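Local coordinates for type I site-specific restriction-modification system, R (Restriction) subunit (Vibrio vulnificus, PDB 3H1T), which probably binds and hydrolyses ATP to drive DNA translocation and restriction as the motor-bearing HsdR subunit of a type I restriction enzyme, here an N-terminal fragment, at residues T436-K441 / N463-R468; P471-R476 / T499-T504; Q493-S498 / A515-N520. One frame throughout, in Å; residues are numbered along the deposited sequence.

Contact 1 (T436-K441 / N463-R468)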
# COMPACT_ATOMS: atom_id res chain seq x y z
N THR A 436 -25.70 -14.77 -4.40
CA THR A 436 -24.25 -14.87 -4.56
C THR A 436 -23.51 -15.74 -3.55
O THR A 436 -22.90 -16.73 -3.93
CB THR A 436 -23.60 -13.47 -4.56
OG1 THR A 436 -23.97 -12.76 -3.36
CG2 THR A 436 -24.05 -12.67 -5.78
N ASP A 437 -23.55 -15.37 -2.28
CA ASP A 437 -22.89 -16.14 -1.22
C ASP A 437 -23.35 -15.58 0.13
O ASP A 437 -22.90 -14.51 0.57
CB ASP A 437 -21.35 -16.05 -1.35
CG ASP A 437 -20.60 -16.93 -0.35
OD1 ASP A 437 -21.23 -17.81 0.28
OD2 ASP A 437 -19.37 -16.76 -0.18
N ARG A 438 -24.27 -16.30 0.78
CA ARG A 438 -24.80 -15.87 2.07
C ARG A 438 -23.78 -15.80 3.20
O ARG A 438 -24.06 -15.22 4.24
CB ARG A 438 -25.96 -16.77 2.49
CG ARG A 438 -27.04 -16.89 1.43
CD ARG A 438 -28.28 -17.48 2.02
NE ARG A 438 -28.92 -16.56 2.96
CZ ARG A 438 -29.88 -16.92 3.80
NH1 ARG A 438 -30.31 -18.18 3.82
NH2 ARG A 438 -30.43 -16.02 4.61
N PHE A 439 -22.61 -16.39 3.00
CA PHE A 439 -21.58 -16.33 4.03
C PHE A 439 -20.36 -15.52 3.64
O PHE A 439 -19.31 -15.64 4.26
CB PHE A 439 -21.16 -17.74 4.46
CG PHE A 439 -22.10 -18.36 5.45
CD1 PHE A 439 -23.29 -18.92 5.02
CD2 PHE A 439 -21.82 -18.31 6.81
CE1 PHE A 439 -24.21 -19.43 5.95
CE2 PHE A 439 -22.74 -18.81 7.74
CZ PHE A 439 -23.93 -19.37 7.31
N ALA A 440 -20.50 -14.68 2.62
CA ALA A 440 -19.40 -13.82 2.20
C ALA A 440 -19.34 -12.71 3.25
O ALA A 440 -20.33 -12.00 3.47
CB ALA A 440 -19.71 -13.23 0.83
N LYS A 441 -18.19 -12.56 3.91
CA LYS A 441 -18.07 -11.54 4.95
C LYS A 441 -18.28 -10.16 4.38
O LYS A 441 -17.64 -9.78 3.41
CB LYS A 441 -16.72 -11.62 5.64
CG LYS A 441 -16.59 -12.80 6.58
CD LYS A 441 -15.37 -12.65 7.47
CE LYS A 441 -14.98 -13.96 8.17
NZ LYS A 441 -15.84 -14.38 9.31
N ASN A 463 -32.71 -12.48 7.58
CA ASN A 463 -31.93 -13.72 7.47
C ASN A 463 -32.09 -14.57 8.73
O ASN A 463 -31.16 -15.27 9.14
CB ASN A 463 -30.45 -13.38 7.27
CG ASN A 463 -30.21 -12.54 6.03
OD1 ASN A 463 -30.04 -13.06 4.93
ND2 ASN A 463 -30.22 -11.22 6.21
N SER A 464 -33.28 -14.52 9.32
CA SER A 464 -33.57 -15.26 10.54
C SER A 464 -33.44 -16.75 10.40
O SER A 464 -33.37 -17.47 11.40
CB SER A 464 -34.96 -14.92 11.06
OG SER A 464 -35.93 -15.44 10.18
N ASP A 465 -33.40 -17.25 9.16
CA ASP A 465 -33.21 -18.68 8.97
C ASP A 465 -31.77 -18.97 9.33
O ASP A 465 -31.46 -20.05 9.83
CB ASP A 465 -33.50 -19.11 7.53
CG ASP A 465 -32.66 -18.37 6.51
OD1 ASP A 465 -32.49 -17.14 6.64
OD2 ASP A 465 -32.18 -19.04 5.56
N LEU A 466 -30.88 -18.01 9.11
CA LEU A 466 -29.48 -18.22 9.46
C LEU A 466 -29.23 -17.77 10.90
O LEU A 466 -28.37 -18.33 11.59
CB LEU A 466 -28.56 -17.45 8.52
CG LEU A 466 -28.57 -17.91 7.07
CD1 LEU A 466 -27.50 -17.14 6.28
CD2 LEU A 466 -28.29 -19.42 7.04
N SER A 467 -29.97 -16.74 11.33
CA SER A 467 -29.84 -16.20 12.69
C SER A 467 -30.12 -17.30 13.71
O SER A 467 -29.48 -17.36 14.76
CB SER A 467 -30.84 -15.06 12.91
OG SER A 467 -30.49 -13.93 12.15
N ARG A 468 -31.10 -18.15 13.40
CA ARG A 468 -31.49 -19.25 14.26
C ARG A 468 -30.44 -20.34 14.34
O ARG A 468 -30.51 -21.22 15.19
CB ARG A 468 -32.82 -19.83 13.77
CG ARG A 468 -33.15 -21.21 14.30
CD ARG A 468 -34.49 -21.64 13.76
NE ARG A 468 -34.80 -20.96 12.51
CZ ARG A 468 -36.01 -20.92 11.97
NH1 ARG A 468 -37.02 -21.54 12.57
NH2 ARG A 468 -36.22 -20.26 10.84
O HOH W 1 -28.23 -13.67 3.23

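Contact 2 (P471-R476 / T499-T504)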
# COMPACT_ATOMS: atom_id res chain seq x y z
N PRO A 471 -26.45 -17.19 15.92
CA PRO A 471 -26.95 -15.97 16.57
C PRO A 471 -26.18 -14.70 16.23
O PRO A 471 -26.71 -13.60 16.32
CB PRO A 471 -26.87 -16.32 18.05
CG PRO A 471 -27.14 -17.79 18.02
CD PRO A 471 -26.22 -18.23 16.92
N ASP A 472 -24.92 -14.84 15.81
CA ASP A 472 -24.13 -13.67 15.51
C ASP A 472 -23.87 -13.47 14.02
O ASP A 472 -22.80 -13.01 13.62
CB ASP A 472 -22.79 -13.74 16.25
CG ASP A 472 -21.90 -14.86 15.75
OD1 ASP A 472 -22.43 -15.89 15.29
OD2 ASP A 472 -20.67 -14.72 15.84
N TYR A 473 -24.86 -13.84 13.21
CA TYR A 473 -24.78 -13.71 11.76
C TYR A 473 -24.51 -12.24 11.40
O TYR A 473 -23.67 -11.94 10.54
CB TYR A 473 -26.10 -14.15 11.12
CG TYR A 473 -26.05 -14.13 9.62
CD1 TYR A 473 -25.30 -15.07 8.91
CD2 TYR A 473 -26.75 -13.16 8.90
CE1 TYR A 473 -25.24 -15.04 7.51
CE2 TYR A 473 -26.71 -13.13 7.52
CZ TYR A 473 -25.95 -14.06 6.83
OH TYR A 473 -25.93 -14.00 5.45
N VAL A 474 -25.25 -11.34 12.03
CA VAL A 474 -25.04 -9.92 11.81
C VAL A 474 -24.64 -9.39 13.17
O VAL A 474 -25.10 -9.88 14.20
CB VAL A 474 -26.30 -9.14 11.42
CG1 VAL A 474 -25.87 -7.76 10.94
CG2 VAL A 474 -27.09 -9.86 10.36
N ALA A 475 -23.76 -8.40 13.18
CA ALA A 475 -23.34 -7.84 14.44
C ALA A 475 -22.95 -6.41 14.20
O ALA A 475 -22.47 -6.05 13.13
CB ALA A 475 -22.16 -8.63 15.00
N ARG A 476 -23.18 -5.59 15.21
CA ARG A 476 -22.83 -4.19 15.14
C ARG A 476 -21.53 -3.93 15.89
O ARG A 476 -21.35 -4.39 17.02
CB ARG A 476 -23.95 -3.34 15.73
CG ARG A 476 -23.54 -1.90 15.96
CD ARG A 476 -24.71 -1.01 16.28
NE ARG A 476 -25.05 -1.06 17.70
CZ ARG A 476 -25.28 0.02 18.44
NH1 ARG A 476 -25.22 1.24 17.92
NH2 ARG A 476 -25.55 -0.12 19.72
N THR A 499 -18.70 -16.78 11.03
CA THR A 499 -19.54 -15.67 11.48
C THR A 499 -18.84 -14.84 12.56
O THR A 499 -17.93 -15.33 13.23
CB THR A 499 -20.89 -16.17 12.04
OG1 THR A 499 -20.65 -16.99 13.19
CG2 THR A 499 -21.64 -16.98 11.01
N PRO A 500 -19.25 -13.57 12.74
CA PRO A 500 -20.30 -12.85 12.02
C PRO A 500 -20.02 -12.78 10.53
O PRO A 500 -18.87 -12.84 10.09
CB PRO A 500 -20.26 -11.46 12.65
CG PRO A 500 -19.72 -11.71 14.02
CD PRO A 500 -18.61 -12.68 13.72
N VAL A 501 -21.07 -12.66 9.73
CA VAL A 501 -20.89 -12.54 8.31
C VAL A 501 -20.97 -11.05 7.95
O VAL A 501 -20.19 -10.55 7.16
CB VAL A 501 -21.96 -13.35 7.56
CG1 VAL A 501 -21.77 -13.20 6.07
CG2 VAL A 501 -21.86 -14.80 7.96
N ILE A 502 -21.90 -10.36 8.60
CA ILE A 502 -22.13 -8.94 8.38
C ILE A 502 -21.86 -8.10 9.61
O ILE A 502 -22.40 -8.38 10.67
CB ILE A 502 -23.61 -8.62 8.05
CG1 ILE A 502 -24.25 -9.74 7.22
CG2 ILE A 502 -23.69 -7.27 7.37
CD1 ILE A 502 -23.71 -9.85 5.88
N LEU A 503 -21.05 -7.06 9.46
CA LEU A 503 -20.79 -6.15 10.56
C LEU A 503 -21.35 -4.80 10.13
O LEU A 503 -21.17 -4.40 8.98
CB LEU A 503 -19.29 -5.99 10.83
CG LEU A 503 -18.39 -7.08 11.42
CD1 LEU A 503 -17.00 -6.49 11.68
CD2 LEU A 503 -18.99 -7.59 12.72
N THR A 504 -22.05 -4.12 11.02
CA THR A 504 -22.56 -2.80 10.69
C THR A 504 -21.77 -1.86 11.60
O THR A 504 -21.39 -2.22 12.72
CB THR A 504 -24.06 -2.66 10.99
OG1 THR A 504 -24.28 -2.80 12.39
CG2 THR A 504 -24.84 -3.74 10.26

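Contact 3 (Q493-S498 / A515-N520)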
# COMPACT_ATOMS: atom_id res chain seq x y z
N GLN A 493 -12.67 -10.85 11.75
CA GLN A 493 -11.38 -10.70 11.12
C GLN A 493 -10.65 -12.01 10.87
O GLN A 493 -9.79 -12.09 9.99
CB GLN A 493 -10.50 -9.78 11.98
CG GLN A 493 -10.94 -8.34 11.94
CD GLN A 493 -10.00 -7.44 12.69
OE1 GLN A 493 -9.98 -6.23 12.49
NE2 GLN A 493 -9.20 -8.03 13.57
N GLU A 494 -11.00 -13.04 11.63
CA GLU A 494 -10.34 -14.33 11.49
C GLU A 494 -10.70 -15.00 10.18
O GLU A 494 -11.87 -15.01 9.78
CB GLU A 494 -10.69 -15.22 12.67
CG GLU A 494 -10.65 -14.44 13.95
CD GLU A 494 -10.44 -15.28 15.18
OE1 GLU A 494 -11.29 -16.15 15.49
OE2 GLU A 494 -9.41 -15.05 15.85
N LEU A 495 -9.68 -15.54 9.51
CA LEU A 495 -9.82 -16.23 8.23
C LEU A 495 -10.65 -17.50 8.29
O LEU A 495 -11.42 -17.80 7.36
CB LEU A 495 -8.44 -16.63 7.70
CG LEU A 495 -7.25 -15.67 7.83
CD1 LEU A 495 -5.99 -16.33 7.26
CD2 LEU A 495 -7.57 -14.38 7.10
N GLU A 496 -10.51 -18.25 9.38
CA GLU A 496 -11.19 -19.53 9.54
C GLU A 496 -12.60 -19.54 10.17
O GLU A 496 -13.23 -20.60 10.22
CB GLU A 496 -10.29 -20.46 10.35
CG GLU A 496 -10.43 -21.96 10.08
CD GLU A 496 -9.43 -22.48 9.05
OE1 GLU A 496 -8.39 -21.81 8.84
OE2 GLU A 496 -9.67 -23.57 8.47
N THR A 497 -13.09 -18.40 10.63
CA THR A 497 -14.42 -18.34 11.25
C THR A 497 -15.50 -18.00 10.22
O THR A 497 -15.26 -17.19 9.33
CB THR A 497 -14.45 -17.29 12.35
OG1 THR A 497 -14.04 -16.03 11.79
CG2 THR A 497 -13.53 -17.66 13.49
N SER A 498 -16.69 -18.58 10.34
CA SER A 498 -17.75 -18.29 9.36
C SER A 498 -18.67 -17.13 9.75
O SER A 498 -19.36 -16.57 8.89
CB SER A 498 -18.58 -19.55 9.05
OG SER A 498 -19.27 -20.03 10.19
N ALA A 515 -9.62 -7.24 7.94
CA ALA A 515 -10.21 -8.54 7.65
C ALA A 515 -10.00 -8.87 6.17
O ALA A 515 -10.78 -8.43 5.32
CB ALA A 515 -11.68 -8.52 7.97
N PRO A 516 -8.95 -9.64 5.85
CA PRO A 516 -8.68 -9.99 4.45
C PRO A 516 -9.78 -10.74 3.67
O PRO A 516 -9.95 -10.51 2.48
CB PRO A 516 -7.38 -10.78 4.55
CG PRO A 516 -7.43 -11.37 5.93
CD PRO A 516 -7.90 -10.17 6.72
N THR A 517 -10.54 -11.61 4.32
CA THR A 517 -11.59 -12.32 3.60
C THR A 517 -12.87 -11.50 3.41
O THR A 517 -13.91 -12.06 3.05
CB THR A 517 -11.95 -13.64 4.27
OG1 THR A 517 -12.12 -13.42 5.67
CG2 THR A 517 -10.86 -14.66 4.05
N CYS A 518 -12.82 -10.20 3.67
CA CYS A 518 -13.99 -9.35 3.48
C CYS A 518 -14.26 -9.33 1.97
O CYS A 518 -13.40 -8.93 1.17
CB CYS A 518 -13.73 -7.93 4.00
SG CYS A 518 -15.14 -6.81 3.81
N LYS A 519 -15.47 -9.72 1.59
CA LYS A 519 -15.84 -9.79 0.18
C LYS A 519 -16.84 -8.75 -0.30
O LYS A 519 -16.97 -8.54 -1.50
CB LYS A 519 -16.37 -11.20 -0.14
CG LYS A 519 -15.33 -12.31 0.07
CD LYS A 519 -15.92 -13.68 -0.29
CE LYS A 519 -14.84 -14.75 -0.44
NZ LYS A 519 -15.29 -15.81 -1.40
N ASN A 520 -17.55 -8.10 0.62
CA ASN A 520 -18.52 -7.06 0.27
C ASN A 520 -18.32 -5.82 1.12
O ASN A 520 -18.27 -5.90 2.33
CB ASN A 520 -19.98 -7.51 0.47
CG ASN A 520 -20.39 -8.67 -0.40
OD1 ASN A 520 -20.05 -8.74 -1.58
ND2 ASN A 520 -21.16 -9.59 0.17
O HOH W 2 -10.74 -12.14 7.52

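Contact 1 (T436-K441 / N463-R468)
Arg438 reaches from the loop between helix 422-436 and strand 441-446 to Asp465 and Leu466 of the short helix 464-467, joining two surface elements of the second RecA-like domain of this helicase-type motor. The loop makes a type I beta turn from Asp437 to Ala440, with Arg438 and Phe439 at its two central positions; Arg438 points at the helix, whereas Phe439 only brings its ring tip to it. The tight part is the guanidinium. Arg438 NH1 meets Asp465 OD2 at 2.7 Å and Arg438 NH2 meets Asp465 OD1 at 3.1 Å, an end-on, two-nitrogen salt bridge, tip to tip, in which each oxygen offers its syn lone pair. The guanidinium and carboxylate planes lie only 12° apart. Arg438 NH2 also donates to an in-plane lone pair of Asn463 OD1 at 3.0 Å, although the two side chains slide past each other in opposite directions. Leu466 CD1 sits over the centre of one guanidinium face, 3.4 Å from Arg438 CZ, so the flat group is held at its edge by oxygens and on a face by a methyl. The Asn463 amide is fixed at its other end, where ND2 donates to Leu459 O.

The apolar side is looser: Phe439 CE1 approaches the same methyl, Leu466 CD1, obliquely at 4.0 Å, while the ring also meets His470. All touching residues but Asn463 are partly exposed, and water enters the polar side. There a single water accepts from Arg438 NE at 3.0 Å and donates to Asn463 OD1 at 2.6 Å.

Contact 2 (P471-R476 / T499-T504)
Tyr473 and Val501 cross obliquely just before two parallel strands, 474-476 and 502-504, come side by side. Tyr473 CG is anti to the backbone N (chi1 -176°); the ring packs on Val501 and also touches Met433 of helix 422-436. Val501 CG2 lies 3.4 Å from Tyr473 CE1, and Val501 CB makes an off-centre CH-pi contact, 4.2 Å from the centroid of the Tyr473 ring. Tyr473 CE2 has a looser, oblique approach from Ile502 CG1; the hydroxyl is hydrogen-bonded to Arg438 O. Tyr473 O accepts two backbone N-H groups, from Val501 N at 2.8 Å and from Ile502 N at 3.1 Å, the latter nearly straight (175°).

Before the strands begin, Asp472 crosses Thr499 at about a right angle. Thr499 OG1 donates to Asp472 OD1 at 3.0 Å, arriving on the syn side but 31° out of the carboxylate plane. Pro500, after a cis peptide bond, also stands across the Asp472 side chain, and Pro500 CG comes to 4.0 Å from Ala475 CB.

Farther along, Val474, Arg476, Ile502 and Thr504 share one sheet face, the first two and Thr504 against helix 449-462 and Ile502 against Met433; Val474 CG1 lies 3.8 Å from Ile502 CB. Ala475 and Leu503 take the opposite face, against helix 482-493. The backbones bond from Ala475 N to Ile502 O and from Thr504 N to Ala475 O. Strand 474-476, an edge strand of its sheet, is thus joined to strand 502-505 through helix 482-493, the beta-alpha-beta unit characteristic of a RecA-like helicase domain.

Contact 3 (Q493-S498 / A515-N520)
Leu495 has CG anti to its carbonyl carbon (chi1 -40°), and chi2 of 178° extends CD1 while CD2 turns to Pro516. The two side chains cross at about a right angle, and Leu495 CD2 comes to 3.2 Å from Pro516 CG, unusually short for two carbons, so the exact spacing is doubtful. Gln493 also has CG anti to its carbonyl carbon (chi1 -71°), which lays Gln493 CG alongside Ala515, 4.0 Å from Ala515 CB; the same CB is 3.8 Å from Gln493 CA. At the far end of the extended chain, Gln493 OE1 accepts from Asp514 N.

No direct hydrogen bond spans the segments. A water joins them instead, donating to Gln493 O at 2.6 Å and hydrogen-bonded to Thr517 OG1 at 2.6 Å. Arg544 and Tyr547 also touch Leu495.

Ala515 to Cys518 forms a type I beta turn, closed by Cys518 N to Ala515 O at 3.2 Å and leading into strand 518-524. The contact therefore packs the C-terminal end of helix 482-493 and the loop after it on the turn entering a central strand, within the alpha/beta RecA-like fold.

How the contacts relate
All three contacts belong to the helicase C-terminal region, but they differ in depth. Contact 2 is the buried one and the most extensive, a strand pair held by backbone bonds with apolar packing about it. Contact 1 lies at the surface and relies on charge and an ordered water; contact 3, partly buried, combines carbon packing with a water bridge. Tyr473 ties contacts 1 and 2 together, its OH hydrogen-bonded to Arg438 O and its ring packed on Leu466. Lys441 links contacts 1 and 3, its NZ reaching Thr497 O and its backbone O reaching Lys519 N. Contacts 2 and 3 adjoin in sequence, and both reach the sheet containing strands 502-505 and 518-524.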